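NADP-dependent glyceraldehyde-3-phosphate dehydrogenase (Bacillus halodurans, PDB 3PRL) probably catalyses the NADP-dependent, non-phosphorylating oxidation of glyceraldehyde 3-phosphate, as a four-chain member of the aldehyde dehydrogenase family. Local coordinates at residues Y78-L83 and K172-L177; D115-T120 and L168-I173; A340-G345 and A379-W384; D348-N353 and T371-V376. All coordinates share one frame; numbering follows the deposited sequence. Where two conformers were deposited one is given.

Contacts 1 and 2 are buried helix pairs that share helix 167-178, with centres 6 Å apart; one brings helix 70-86 against it, the other helix 103-124, near residues that bind NADP(+). Contacts 3 and 4 lie about 34 to 44 Å from them, centre to centre, and share helix 337-352. Contact 4 is largely buried and packs the C-terminal turn of that helix on strand 367-374 with leucine and alanine, whereas contact 3 is a surface contact and joins the helix to a loop through an arginine that meets a phenylalanine ring, and through a water. Apolar carbon alone thus makes contacts 1, 2 and 4, while contact 3 mixes charge, ring and solvent.

Contact 1: Y78-L83 and K172-L177; sequences YAWADL and KIAPAL
Trp80 of helix 70-86 projects its indole across to Ile173 and Ala174 of helix 167-178, a helix-helix contact in the coenzyme-binding part of the aldehyde dehydrogenase fold. The two backbones stay well apart, with Trp80 CA and Ala174 CA 9.6 Å from each other, and the ring spans the gap. It can do so because CG stands anti to the backbone N (chi1 178°), which carries the indole toward the partner helix, six-membered ring first. The indole and the side chain of Ile173 cross at about a right angle. Atom CH2 meets Ile173 CB at 4.2 Å, with the methyl CG2 at practically the same distance, so the branch point and its short arm make the touch. Both Ile173 and Ala174 lie obliquely to the ring. Leu177, one turn further on, adds a little cover at longer range.

The pyrrole end of the indole is fixed elsewhere: Trp80 NE1 bonds to the carbonyl oxygen of Met198, on helix 192-204, so this buried polar atom is satisfied while the benzene side remains in apolar surroundings. Ile173 also touches Val183 and Phe185 of strand 182-186, and its side chain lies about 7 Å from that of Ser160, an NADP(+)-binding residue. The second point of contact is a single methyl group, with Trp80 CZ3 lying 4.2 Å from Ala174 CB.

Contact 2: D115-T120 and L168-I173; sequences DIIRHT and LAAAKI
Ile117 and Ile116 of helix 103-124 lean against Ala170 and Ala171 of helix 167-178, and the contact between the two helices is wholly apolar. Ile117 places its longer branch beside Ala170: CD1 comes within 3.8 Å of Ala170 CB, and Ile117 CG1 follows at 4.0 Å, so the methyl of the alanine lies alongside the end of the chain. CG1 is anti to the carbonyl carbon (chi1 -67°), which lets this branch reach across although the side chain leaves its helix at an angle. Ile116 uses its other branch, CG2, which approaches the backbone of the partner at Ala171 CA, 4.4 Å away. The small alanines allow a close approach, Ile116 CA and Ala171 CA being 6.8 Å apart.

None of the polar bonds joins the two helices. The hydroxyl Thr120 OG1 donates to Ile116 O at 2.7 Å, and the backbone N of Thr120 reaches the same oxygen from the opposite face of its plane, so two donors grip this carbonyl. On the other helix Lys172 folds back to give NZ to Leu168 O at 2.9 Å; the same ammonium bonds to Thr238 and forms a long, weak ion pair with Glu259, the predicted active-site residue.

Helix 70-86 packs on the same isoleucine, Ile117, through Leu77, Trp80 and Leu84, while helix 466-472 covers Ile116 and Thr120 with Ile466. Phe137 of a second subunit also packs on Ile116, which places helix 103-124 at a subunit interface. Helix 167-178 itself connects the parallel strands 144-159 and 182-186, a beta-alpha-beta crossover of the Rossmann-like coenzyme domain.

Contact 3: A340-G345 and A379-W384; sequences AAFIQG and AMRVAW
With chi1 at 171° Phe342 turns its ring away from its own backbone N, and Arg381 bends at its third torsion (52°); together these turns bring the ring of one to the guanidinium of the other. Arg381 NH2 lies 3.4 Å from Phe342 CE1, oblique to the ring, while CE1 sits at the edge of the guanidinium, near its plane. The two planes are 64° apart, so the groups do not stack. The other terminal nitrogen, Arg381 NH1, comes to 4.3 Å from Gly345 O.

A water makes the polar link: it donates to Phe342 O at 2.8 Å and accepts a weak bond from Arg381 NH2. The strongest partner of this side chain is Glu385, which forms a salt bridge with NH2 and also packs on Phe342. The arginine is therefore held by its near neighbour in sequence while it reaches the helix.

The contact ties helix 337-352 to the loop between strands 367-374 and 391-397, where that loop makes a short 3-10 turn, in the domain built on the sheet that also holds strands 264-268 and 296-302. Further along the same helix Asp349 accepts a bond from the backbone N of Arg381, and from the loop Val382 packs inward on Leu373 of strand 367-374.

Contact 4: D348-N353 and T371-V376; sequences DDALEN and TLLDDV
Leu373 of strand 367-374 divides its two methyls between neighbouring residues of helix 337-352, Ala350 and Leu351. All the contacts between helix and strand are apolar. Leu373 CD1 meets Ala350 CB at 4.1 Å, and the other branch, CD2, meets Leu351 CD2 at 3.8 Å. The two leucines cross at about a right angle and touch methyl to methyl. In Leu373 CG is anti to the carbonyl carbon (chi1 -51°), and the fork that follows spreads over both helix residues. The backbones come nearest at Ala350 and Val376, whose CA atoms are 7.1 Å apart. Leu357 of strand 356-359 packs on both leucines, and Val382 from the following loop packs on Ala350.

The hydrogen bonds run within the helix and within the sheet, not between them. The last turn of the helix keeps its backbone bonds up to Asn353 N, which donates to Asp349 O at 2.9 Å; Asn353 itself has left helical geometry. Where the strand ends, Asp375 N donates to Asp374 OD1 at 2.6 Å, meeting the oxygen from above the carboxylate plane. Strand 367-374 is paired in parallel with strand 391-397 and antiparallel with 356-359, so the helix packs on a sheet.

Since only methyl groups meet, the hold between helix end and sheet depends on their close fit and not on direction-specific bonds, with Ala350 and Leu373 buried and Leu351 lying nearer solvent.

Contact 1: Y78-L83 and K172-L177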
loop_
_atom_site.group_PDB
_atom_site.type_symbol
_atom_site.label_atom_id
_atom_site.label_comp_id
_atom_site.label_asym_id
_atom_site.label_seq_id
_atom_site.Cartn_x
_atom_site.Cartn_y
_atom_site.Cartn_z
ATOM N N TYR D 78 -11.916 -13.712 -17.291
ATOM C CA TYR D 78 -13.042 -12.975 -17.855
ATOM C C TYR D 78 -13.892 -13.909 -18.719
ATOM O O TYR D 78 -15.100 -13.991 -18.546
ATOM C CB TYR D 78 -12.565 -11.793 -18.723
ATOM C CG TYR D 78 -11.864 -10.650 -17.999
ATOM C CD1 TYR D 78 -12.048 -10.434 -16.641
ATOM C CD2 TYR D 78 -11.052 -9.757 -18.697
ATOM C CE1 TYR D 78 -11.422 -9.386 -15.984
ATOM C CE2 TYR D 78 -10.419 -8.699 -18.050
ATOM C CZ TYR D 78 -10.607 -8.523 -16.690
ATOM O OH TYR D 78 -9.988 -7.480 -16.032
ATOM N N ALA D 79 -13.235 -14.617 -19.647
ATOM C CA ALA D 79 -13.916 -15.541 -20.584
ATOM C C ALA D 79 -14.659 -16.659 -19.867
ATOM O O ALA D 79 -15.784 -17.005 -20.228
ATOM C CB ALA D 79 -12.925 -16.136 -21.584
ATOM N N TRP D 80 -14.023 -17.204 -18.834
ATOM C CA TRP D 80 -14.620 -18.260 -18.030
ATOM C C TRP D 80 -15.852 -17.718 -17.316
ATOM O O TRP D 80 -16.890 -18.357 -17.314
ATOM C CB TRP D 80 -13.578 -18.772 -17.035
ATOM C CG TRP D 80 -14.013 -19.835 -16.081
ATOM C CD1 TRP D 80 -15.007 -20.760 -16.251
ATOM C CD2 TRP D 80 -13.421 -20.113 -14.809
ATOM N NE1 TRP D 80 -15.075 -21.583 -15.157
ATOM C CE2 TRP D 80 -14.111 -21.210 -14.258
ATOM C CE3 TRP D 80 -12.362 -19.545 -14.090
ATOM C CZ2 TRP D 80 -13.788 -21.744 -13.008
ATOM C CZ3 TRP D 80 -12.046 -20.066 -12.854
ATOM C CH2 TRP D 80 -12.750 -21.159 -12.326
ATOM N N ALA D 81 -15.717 -16.527 -16.730
ATOM C CA ALA D 81 -16.807 -15.870 -16.004
ATOM C C ALA D 81 -18.002 -15.642 -16.916
ATOM O O ALA D 81 -19.148 -15.929 -16.528
ATOM C CB ALA D 81 -16.344 -14.573 -15.419
ATOM N N ASP D 82 -17.731 -15.135 -18.119
ATOM C CA ASP D 82 -18.788 -14.909 -19.110
ATOM C C ASP D 82 -19.561 -16.192 -19.418
ATOM O O ASP D 82 -20.793 -16.201 -19.383
ATOM C CB ASP D 82 -18.222 -14.309 -20.409
ATOM C CG ASP D 82 -17.452 -13.009 -20.182
ATOM O OD1 ASP D 82 -17.420 -12.490 -19.044
ATOM O OD2 ASP D 82 -16.864 -12.502 -21.157
ATOM N N LEU D 83 -18.833 -17.264 -19.716
ATOM C CA LEU D 83 -19.455 -18.546 -20.028
ATOM C C LEU D 83 -20.245 -19.115 -18.850
ATOM O O LEU D 83 -21.264 -19.750 -19.061
ATOM C CB LEU D 83 -18.428 -19.578 -20.526
ATOM C CG LEU D 83 -17.570 -19.317 -21.774
ATOM C CD1 LEU D 83 -16.903 -20.616 -22.254
ATOM C CD2 LEU D 83 -18.340 -18.660 -22.924
ATOM N N LYS D 172 -11.005 -20.759 -5.333
ATOM C CA LYS D 172 -9.648 -21.314 -5.164
ATOM C C LYS D 172 -8.909 -21.390 -6.477
ATOM O O LYS D 172 -7.729 -21.040 -6.552
ATOM C CB LYS D 172 -9.705 -22.715 -4.562
ATOM C CG LYS D 172 -10.259 -22.753 -3.145
ATOM C CD LYS D 172 -10.544 -24.192 -2.706
ATOM C CE LYS D 172 -11.057 -24.243 -1.278
ATOM N NZ LYS D 172 -12.223 -23.329 -1.121
ATOM N N ILE D 173 -9.604 -21.859 -7.512
ATOM C CA ILE D 173 -9.014 -21.992 -8.839
ATOM C C ILE D 173 -8.646 -20.634 -9.457
ATOM O O ILE D 173 -7.530 -20.485 -9.943
ATOM C CB ILE D 173 -9.897 -22.822 -9.809
ATOM C CG1 ILE D 173 -10.272 -24.174 -9.189
ATOM C CG2 ILE D 173 -9.165 -23.060 -11.149
ATOM C CD1 ILE D 173 -11.407 -24.888 -9.939
ATOM N N ALA D 174 -9.546 -19.646 -9.412
ATOM C CA ALA D 174 -9.280 -18.338 -10.064
ATOM C C ALA D 174 -8.030 -17.631 -9.558
ATOM O O ALA D 174 -7.205 -17.242 -10.381
ATOM C CB ALA D 174 -10.491 -17.394 -9.987
ATOM N N PRO D 175 -7.898 -17.430 -8.215
ATOM C CA PRO D 175 -6.693 -16.699 -7.791
ATOM C C PRO D 175 -5.431 -17.462 -8.110
ATOM O O PRO D 175 -4.397 -16.852 -8.392
ATOM C CB PRO D 175 -6.843 -16.559 -6.265
ATOM C CG PRO D 175 -8.088 -17.403 -5.865
ATOM C CD PRO D 175 -8.901 -17.560 -7.125
ATOM N N ALA D 176 -5.517 -18.787 -8.049
ATOM C CA ALA D 176 -4.386 -19.664 -8.354
ATOM C C ALA D 176 -3.865 -19.522 -9.784
ATOM O O ALA D 176 -2.658 -19.337 -9.998
ATOM C CB ALA D 176 -4.734 -21.133 -8.026
ATOM N N LEU D 177 -4.762 -19.580 -10.765
ATOM C CA LEU D 177 -4.336 -19.548 -12.169
ATOM C C LEU D 177 -3.901 -18.161 -12.591
ATOM O O LEU D 177 -2.936 -18.011 -13.353
ATOM C CB LEU D 177 -5.459 -19.987 -13.103
ATOM C CG LEU D 177 -6.217 -21.304 -12.862
ATOM C CD1 LEU D 177 -7.343 -21.389 -13.873
ATOM C CD2 LEU D 177 -5.325 -22.523 -12.943
#

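Contact 2: D115-T120 and L168-I173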
loop_
_atom_site.group_PDB
_atom_site.type_symbol
_atom_site.label_atom_id
_atom_site.label_comp_id
_atom_site.label_asym_id
_atom_site.label_seq_id
_atom_site.Cartn_x
_atom_site.Cartn_y
_atom_site.Cartn_z
ATOM N N ASP D 115 -18.876 -13.319 -10.692
ATOM C CA ASP D 115 -18.545 -12.063 -10.046
ATOM C C ASP D 115 -17.237 -12.153 -9.266
ATOM O O ASP D 115 -16.438 -11.207 -9.305
ATOM C CB ASP D 115 -19.676 -11.611 -9.134
ATOM C CG ASP D 115 -20.901 -11.144 -9.904
ATOM O OD1 ASP D 115 -20.810 -10.891 -11.134
ATOM O OD2 ASP D 115 -21.959 -11.017 -9.264
ATOM N N ILE D 116 -17.012 -13.273 -8.574
ATOM C CA ILE D 116 -15.749 -13.501 -7.857
ATOM C C ILE D 116 -14.568 -13.684 -8.809
ATOM O O ILE D 116 -13.459 -13.191 -8.535
ATOM C CB ILE D 116 -15.817 -14.716 -6.876
ATOM C CG1 ILE D 116 -16.614 -14.358 -5.622
ATOM C CG2 ILE D 116 -14.436 -15.125 -6.418
ATOM C CD1 ILE D 116 -17.362 -15.568 -5.014
ATOM N N ILE D 117 -14.796 -14.386 -9.911
ATOM C CA ILE D 117 -13.760 -14.638 -10.897
ATOM C C ILE D 117 -13.325 -13.335 -11.600
ATOM O O ILE D 117 -12.134 -13.134 -11.841
ATOM C CB ILE D 117 -14.210 -15.717 -11.914
ATOM C CG1 ILE D 117 -14.341 -17.084 -11.217
ATOM C CG2 ILE D 117 -13.276 -15.797 -13.135
ATOM C CD1 ILE D 117 -15.174 -18.060 -11.970
ATOM N N ARG D 118 -14.278 -12.451 -11.915
ATOM C CA ARG D 118 -13.919 -11.191 -12.586
ATOM C C ARG D 118 -13.136 -10.268 -11.661
ATOM O O ARG D 118 -12.129 -9.698 -12.057
ATOM C CB ARG D 118 -15.153 -10.496 -13.156
ATOM C CG ARG D 118 -15.793 -11.275 -14.284
ATOM C CD ARG D 118 -16.568 -10.371 -15.186
ATOM N NE ARG D 118 -17.796 -11.008 -15.631
ATOM C CZ ARG D 118 -18.950 -10.924 -14.982
ATOM N NH1 ARG D 118 -19.038 -10.221 -13.849
ATOM N NH2 ARG D 118 -20.021 -11.540 -15.470
ATOM N N HIS D 119 -13.593 -10.156 -10.420
ATOM C CA HIS D 119 -12.985 -9.285 -9.414
ATOM C C HIS D 119 -11.596 -9.743 -8.990
ATOM O O HIS D 119 -10.747 -8.913 -8.663
ATOM C CB HIS D 119 -13.896 -9.187 -8.202
ATOM C CG HIS D 119 -13.637 -7.983 -7.358
ATOM N ND1 HIS D 119 -14.329 -6.803 -7.515
ATOM C CD2 HIS D 119 -12.748 -7.772 -6.361
ATOM C CE1 HIS D 119 -13.884 -5.918 -6.643
ATOM N NE2 HIS D 119 -12.923 -6.480 -5.935
ATOM N N THR D 120 -11.402 -11.067 -8.979
ATOM C CA THR D 120 -10.124 -11.743 -8.763
ATOM C C THR D 120 -9.157 -11.438 -9.906
ATOM O O THR D 120 -7.977 -11.144 -9.669
ATOM C CB THR D 120 -10.321 -13.314 -8.670
ATOM O OG1 THR D 120 -11.042 -13.659 -7.482
ATOM C CG2 THR D 120 -9.009 -14.047 -8.639
ATOM N N LEU D 168 -17.181 -22.169 -4.043
ATOM C CA LEU D 168 -16.013 -22.439 -3.207
ATOM C C LEU D 168 -14.931 -23.204 -3.967
ATOM O O LEU D 168 -13.784 -23.289 -3.515
ATOM C CB LEU D 168 -16.421 -23.172 -1.917
ATOM C CG LEU D 168 -17.380 -22.444 -0.962
ATOM C CD1 LEU D 168 -17.557 -23.249 0.298
ATOM C CD2 LEU D 168 -16.894 -21.048 -0.644
ATOM N N ALA D 169 -15.289 -23.724 -5.142
ATOM C CA ALA D 169 -14.306 -24.262 -6.082
ATOM C C ALA D 169 -13.558 -23.157 -6.883
ATOM O O ALA D 169 -12.327 -23.049 -6.814
ATOM C CB ALA D 169 -14.979 -25.262 -7.009
ATOM N N ALA D 170 -14.304 -22.334 -7.619
ATOM C CA ALA D 170 -13.739 -21.163 -8.329
ATOM C C ALA D 170 -13.005 -20.136 -7.446
ATOM O O ALA D 170 -12.068 -19.476 -7.892
ATOM C CB ALA D 170 -14.808 -20.472 -9.105
ATOM N N ALA D 171 -13.460 -19.975 -6.209
ATOM C CA ALA D 171 -12.795 -19.092 -5.248
ATOM C C ALA D 171 -11.339 -19.514 -4.993
ATOM O O ALA D 171 -10.552 -18.726 -4.490
ATOM C CB ALA D 171 -13.559 -19.078 -3.953
ATOM N N LYS D 172 -11.005 -20.759 -5.333
ATOM C CA LYS D 172 -9.648 -21.314 -5.164
ATOM C C LYS D 172 -8.909 -21.390 -6.477
ATOM O O LYS D 172 -7.729 -21.040 -6.552
ATOM C CB LYS D 172 -9.705 -22.715 -4.562
ATOM C CG LYS D 172 -10.259 -22.753 -3.145
ATOM C CD LYS D 172 -10.544 -24.192 -2.706
ATOM C CE LYS D 172 -11.057 -24.243 -1.278
ATOM N NZ LYS D 172 -12.223 -23.329 -1.121
ATOM N N ILE D 173 -9.604 -21.859 -7.512
ATOM C CA ILE D 173 -9.014 -21.992 -8.839
ATOM C C ILE D 173 -8.646 -20.634 -9.457
ATOM O O ILE D 173 -7.530 -20.485 -9.943
ATOM C CB ILE D 173 -9.897 -22.822 -9.809
ATOM C CG1 ILE D 173 -10.272 -24.174 -9.189
ATOM C CG2 ILE D 173 -9.165 -23.060 -11.149
ATOM C CD1 ILE D 173 -11.407 -24.888 -9.939
#

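Contact 3: A340-G345 and A379-W384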
loop_
_atom_site.group_PDB
_atom_site.type_symbol
_atom_site.label_atom_id
_atom_site.label_comp_id
_atom_site.label_asym_id
_atom_site.label_seq_id
_atom_site.Cartn_x
_atom_site.Cartn_y
_atom_site.Cartn_z
ATOM N N ALA D 340 -28.459 -36.239 8.668
ATOM C CA ALA D 340 -29.766 -36.153 9.320
ATOM C C ALA D 340 -29.819 -36.969 10.629
ATOM O O ALA D 340 -30.294 -36.473 11.657
ATOM C CB ALA D 340 -30.873 -36.588 8.359
ATOM N N ALA D 341 -29.317 -38.202 10.598
ATOM C CA ALA D 341 -29.215 -38.997 11.831
ATOM C C ALA D 341 -28.467 -38.212 12.926
ATOM O O ALA D 341 -28.966 -38.093 14.053
ATOM C CB ALA D 341 -28.535 -40.334 11.564
ATOM N N PHE D 342 -27.290 -37.679 12.571
ATOM C CA PHE D 342 -26.423 -36.912 13.490
ATOM C C PHE D 342 -27.131 -35.675 14.041
ATOM O O PHE D 342 -27.050 -35.409 15.234
ATOM C CB PHE D 342 -25.081 -36.531 12.824
ATOM C CG PHE D 342 -24.227 -35.566 13.644
ATOM C CD1 PHE D 342 -23.404 -36.033 14.670
ATOM C CD2 PHE D 342 -24.257 -34.193 13.385
ATOM C CE1 PHE D 342 -22.634 -35.167 15.438
ATOM C CE2 PHE D 342 -23.483 -33.298 14.143
ATOM C CZ PHE D 342 -22.667 -33.786 15.176
ATOM N N ILE D 343 -27.835 -34.935 13.177
ATOM C CA ILE D 343 -28.657 -33.779 13.602
ATOM C C ILE D 343 -29.749 -34.188 14.598
ATOM O O ILE D 343 -29.891 -33.585 15.661
ATOM C CB ILE D 343 -29.309 -33.040 12.398
ATOM C CG1 ILE D 343 -28.230 -32.528 11.430
ATOM C CG2 ILE D 343 -30.193 -31.878 12.884
ATOM C CD1 ILE D 343 -28.678 -32.556 9.979
ATOM N N GLN D 344 -30.498 -35.223 14.252
ATOM C CA GLN D 344 -31.547 -35.754 15.133
ATOM C C GLN D 344 -31.043 -36.027 16.551
ATOM O O GLN D 344 -31.734 -35.724 17.531
ATOM C CB GLN D 344 -32.154 -37.027 14.532
ATOM C CG GLN D 344 -33.326 -37.638 15.324
ATOM C CD GLN D 344 -34.497 -36.677 15.504
ATOM O OE1 GLN D 344 -35.092 -36.204 14.536
ATOM N NE2 GLN D 344 -34.834 -36.391 16.756
ATOM N N GLY D 345 -29.844 -36.596 16.647
ATOM C CA GLY D 345 -29.222 -36.924 17.932
ATOM C C GLY D 345 -28.896 -35.718 18.794
ATOM O O GLY D 345 -28.937 -35.804 20.029
ATOM N N ALA D 379 -24.544 -27.970 28.996
ATOM C CA ALA D 379 -24.433 -29.441 29.115
ATOM C C ALA D 379 -24.937 -30.195 27.872
ATOM O O ALA D 379 -24.699 -31.404 27.724
ATOM C CB ALA D 379 -25.155 -29.951 30.386
ATOM N N MET D 380 -25.633 -29.479 26.992
ATOM C CA MET D 380 -26.214 -30.061 25.776
ATOM C C MET D 380 -25.233 -29.958 24.611
ATOM O O MET D 380 -24.611 -28.904 24.392
ATOM C CB MET D 380 -27.514 -29.343 25.405
ATOM C CG MET D 380 -28.467 -29.122 26.578
ATOM S SD MET D 380 -29.866 -28.069 26.156
ATOM C CE MET D 380 -30.828 -28.168 27.673
ATOM N N ARG D 381 -25.118 -31.051 23.857
ATOM C CA ARG D 381 -24.197 -31.140 22.727
ATOM C C ARG D 381 -24.437 -30.037 21.699
ATOM O O ARG D 381 -23.484 -29.525 21.109
ATOM C CB ARG D 381 -24.307 -32.506 22.046
ATOM C CG ARG D 381 -23.855 -33.694 22.896
ATOM C CD ARG D 381 -24.130 -35.001 22.170
ATOM N NE ARG D 381 -23.572 -34.988 20.816
ATOM C CZ ARG D 381 -23.871 -35.871 19.868
ATOM N NH1 ARG D 381 -24.725 -36.861 20.119
ATOM N NH2 ARG D 381 -23.303 -35.776 18.664
ATOM N N VAL D 382 -25.710 -29.682 21.508
ATOM C CA VAL D 382 -26.151 -28.749 20.466
ATOM C C VAL D 382 -25.706 -27.315 20.750
ATOM O O VAL D 382 -25.817 -26.445 19.887
ATOM C CB VAL D 382 -27.715 -28.831 20.232
ATOM C CG1 VAL D 382 -28.502 -28.080 21.336
ATOM C CG2 VAL D 382 -28.108 -28.338 18.830
ATOM N N ALA D 383 -25.198 -27.073 21.956
ATOM C CA ALA D 383 -24.681 -25.758 22.323
ATOM C C ALA D 383 -23.255 -25.572 21.810
ATOM O O ALA D 383 -22.703 -24.466 21.851
ATOM C CB ALA D 383 -24.742 -25.559 23.855
ATOM N N TRP D 384 -22.674 -26.659 21.308
ATOM C CA TRP D 384 -21.247 -26.719 21.028
ATOM C C TRP D 384 -20.986 -27.288 19.637
ATOM O O TRP D 384 -20.292 -26.652 18.824
ATOM C CB TRP D 384 -20.523 -27.560 22.104
ATOM C CG TRP D 384 -20.706 -27.052 23.516
ATOM C CD1 TRP D 384 -21.344 -27.692 24.552
ATOM C CD2 TRP D 384 -20.255 -25.794 24.041
ATOM N NE1 TRP D 384 -21.309 -26.914 25.685
ATOM C CE2 TRP D 384 -20.649 -25.744 25.402
ATOM C CE3 TRP D 384 -19.547 -24.708 23.499
ATOM C CZ2 TRP D 384 -20.371 -24.646 26.224
ATOM C CZ3 TRP D 384 -19.256 -23.613 24.328
ATOM C CH2 TRP D 384 -19.671 -23.595 25.676
HETATM O O HOH W 1 -25.443 -36.774 17.015
#

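Contact 4: D348-N353 and T371-V376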
loop_
_atom_site.group_PDB
_atom_site.type_symbol
_atom_site.label_atom_id
_atom_site.label_comp_id
_atom_site.label_asym_id
_atom_site.label_seq_id
_atom_site.Cartn_x
_atom_site.Cartn_y
_atom_site.Cartn_z
ATOM N N ASP D 348 -32.497 -34.652 20.176
ATOM C CA ASP D 348 -32.739 -35.641 21.247
ATOM C C ASP D 348 -32.035 -35.265 22.566
ATOM O O ASP D 348 -32.700 -34.927 23.548
ATOM C CB ASP D 348 -32.272 -37.039 20.813
ATOM C CG ASP D 348 -33.169 -37.683 19.764
ATOM O OD1 ASP D 348 -32.713 -38.683 19.167
ATOM O OD2 ASP D 348 -34.317 -37.233 19.536
ATOM N N ASP D 349 -30.696 -35.312 22.567
ATOM C CA ASP D 349 -29.869 -34.994 23.743
ATOM C C ASP D 349 -30.307 -33.719 24.461
ATOM O O ASP D 349 -30.297 -33.656 25.699
ATOM C CB ASP D 349 -28.387 -34.871 23.359
ATOM C CG ASP D 349 -27.517 -34.451 24.530
ATOM O OD1 ASP D 349 -27.172 -35.329 25.356
ATOM O OD2 ASP D 349 -27.194 -33.245 24.631
ATOM N N ALA D 350 -30.678 -32.718 23.668
ATOM C CA ALA D 350 -31.144 -31.434 24.167
ATOM C C ALA D 350 -32.501 -31.558 24.845
ATOM O O ALA D 350 -32.688 -31.046 25.943
ATOM C CB ALA D 350 -31.195 -30.408 23.040
ATOM N N LEU D 351 -33.440 -32.234 24.188
ATOM C CA LEU D 351 -34.756 -32.491 24.783
ATOM C C LEU D 351 -34.629 -33.443 25.966
ATOM O O LEU D 351 -35.328 -33.290 26.961
ATOM C CB LEU D 351 -35.751 -33.051 23.753
ATOM C CG LEU D 351 -36.065 -32.217 22.506
ATOM C CD1 LEU D 351 -37.043 -32.965 21.601
ATOM C CD2 LEU D 351 -36.619 -30.845 22.870
ATOM N N GLU D 352 -33.710 -34.404 25.847
ATOM C CA GLU D 352 -33.418 -35.374 26.903
ATOM C C GLU D 352 -32.866 -34.673 28.148
ATOM O O GLU D 352 -33.133 -35.097 29.277
ATOM C CB GLU D 352 -32.444 -36.435 26.385
ATOM C CG GLU D 352 -32.146 -37.578 27.349
ATOM C CD GLU D 352 -31.020 -38.480 26.862
ATOM O OE1 GLU D 352 -30.960 -38.763 25.639
ATOM O OE2 GLU D 352 -30.198 -38.907 27.703
ATOM N N ASN D 353 -32.117 -33.594 27.930
ATOM C CA ASN D 353 -31.587 -32.766 29.011
ATOM C C ASN D 353 -32.479 -31.549 29.275
ATOM O O ASN D 353 -32.041 -30.542 29.848
ATOM C CB ASN D 353 -30.149 -32.331 28.700
ATOM C CG ASN D 353 -29.439 -31.723 29.912
ATOM O OD1 ASN D 353 -29.093 -30.539 29.910
ATOM N ND2 ASN D 353 -29.225 -32.529 30.946
ATOM N N THR D 371 -35.843 -26.493 13.294
ATOM C CA THR D 371 -36.034 -26.852 14.678
ATOM C C THR D 371 -35.529 -25.737 15.585
ATOM O O THR D 371 -34.361 -25.333 15.501
ATOM C CB THR D 371 -35.380 -28.226 15.004
ATOM O OG1 THR D 371 -35.838 -29.210 14.066
ATOM C CG2 THR D 371 -35.760 -28.676 16.393
ATOM N N LEU D 372 -36.431 -25.231 16.428
ATOM C CA LEU D 372 -36.094 -24.206 17.411
ATOM C C LEU D 372 -36.150 -24.758 18.828
ATOM O O LEU D 372 -37.179 -25.303 19.262
ATOM C CB LEU D 372 -37.006 -22.982 17.275
ATOM C CG LEU D 372 -36.507 -21.683 17.924
ATOM C CD1 LEU D 372 -35.212 -21.193 17.274
ATOM C CD2 LEU D 372 -37.572 -20.614 17.840
ATOM N N LEU D 373 -35.034 -24.608 19.540
ATOM C CA LEU D 373 -34.928 -25.035 20.929
ATOM C C LEU D 373 -34.635 -23.847 21.822
ATOM O O LEU D 373 -33.867 -22.958 21.452
ATOM C CB LEU D 373 -33.825 -26.082 21.086
ATOM C CG LEU D 373 -33.825 -27.289 20.143
ATOM C CD1 LEU D 373 -32.443 -27.914 20.098
ATOM C CD2 LEU D 373 -34.890 -28.323 20.551
ATOM N N ASP D 374 -35.243 -23.837 23.002
ATOM C CA ASP D 374 -35.040 -22.761 23.969
ATOM C C ASP D 374 -34.430 -23.326 25.244
ATOM O O ASP D 374 -34.352 -24.544 25.407
ATOM C CB ASP D 374 -36.357 -22.014 24.253
ATOM C CG ASP D 374 -36.142 -20.598 24.809
ATOM O OD1 ASP D 374 -34.984 -20.207 25.091
ATOM O OD2 ASP D 374 -37.149 -19.872 24.969
ATOM N N ASP D 375 -33.976 -22.429 26.121
ATOM C CA ASP D 375 -33.414 -22.766 27.432
ATOM C C ASP D 375 -32.244 -23.742 27.339
ATOM O O ASP D 375 -32.020 -24.569 28.238
ATOM C CB ASP D 375 -34.517 -23.282 28.361
ATOM C CG ASP D 375 -35.531 -22.205 28.706
ATOM O OD1 ASP D 375 -35.267 -21.429 29.654
ATOM O OD2 ASP D 375 -36.592 -22.140 28.043
ATOM N N VAL D 376 -31.493 -23.624 26.242
ATOM C CA VAL D 376 -30.411 -24.547 25.916
ATOM C C VAL D 376 -29.243 -24.341 26.866
ATOM O O VAL D 376 -28.882 -23.210 27.197
ATOM C CB VAL D 376 -30.002 -24.452 24.423
ATOM C CG1 VAL D 376 -28.716 -25.232 24.137
ATOM C CG2 VAL D 376 -31.130 -24.981 23.558
#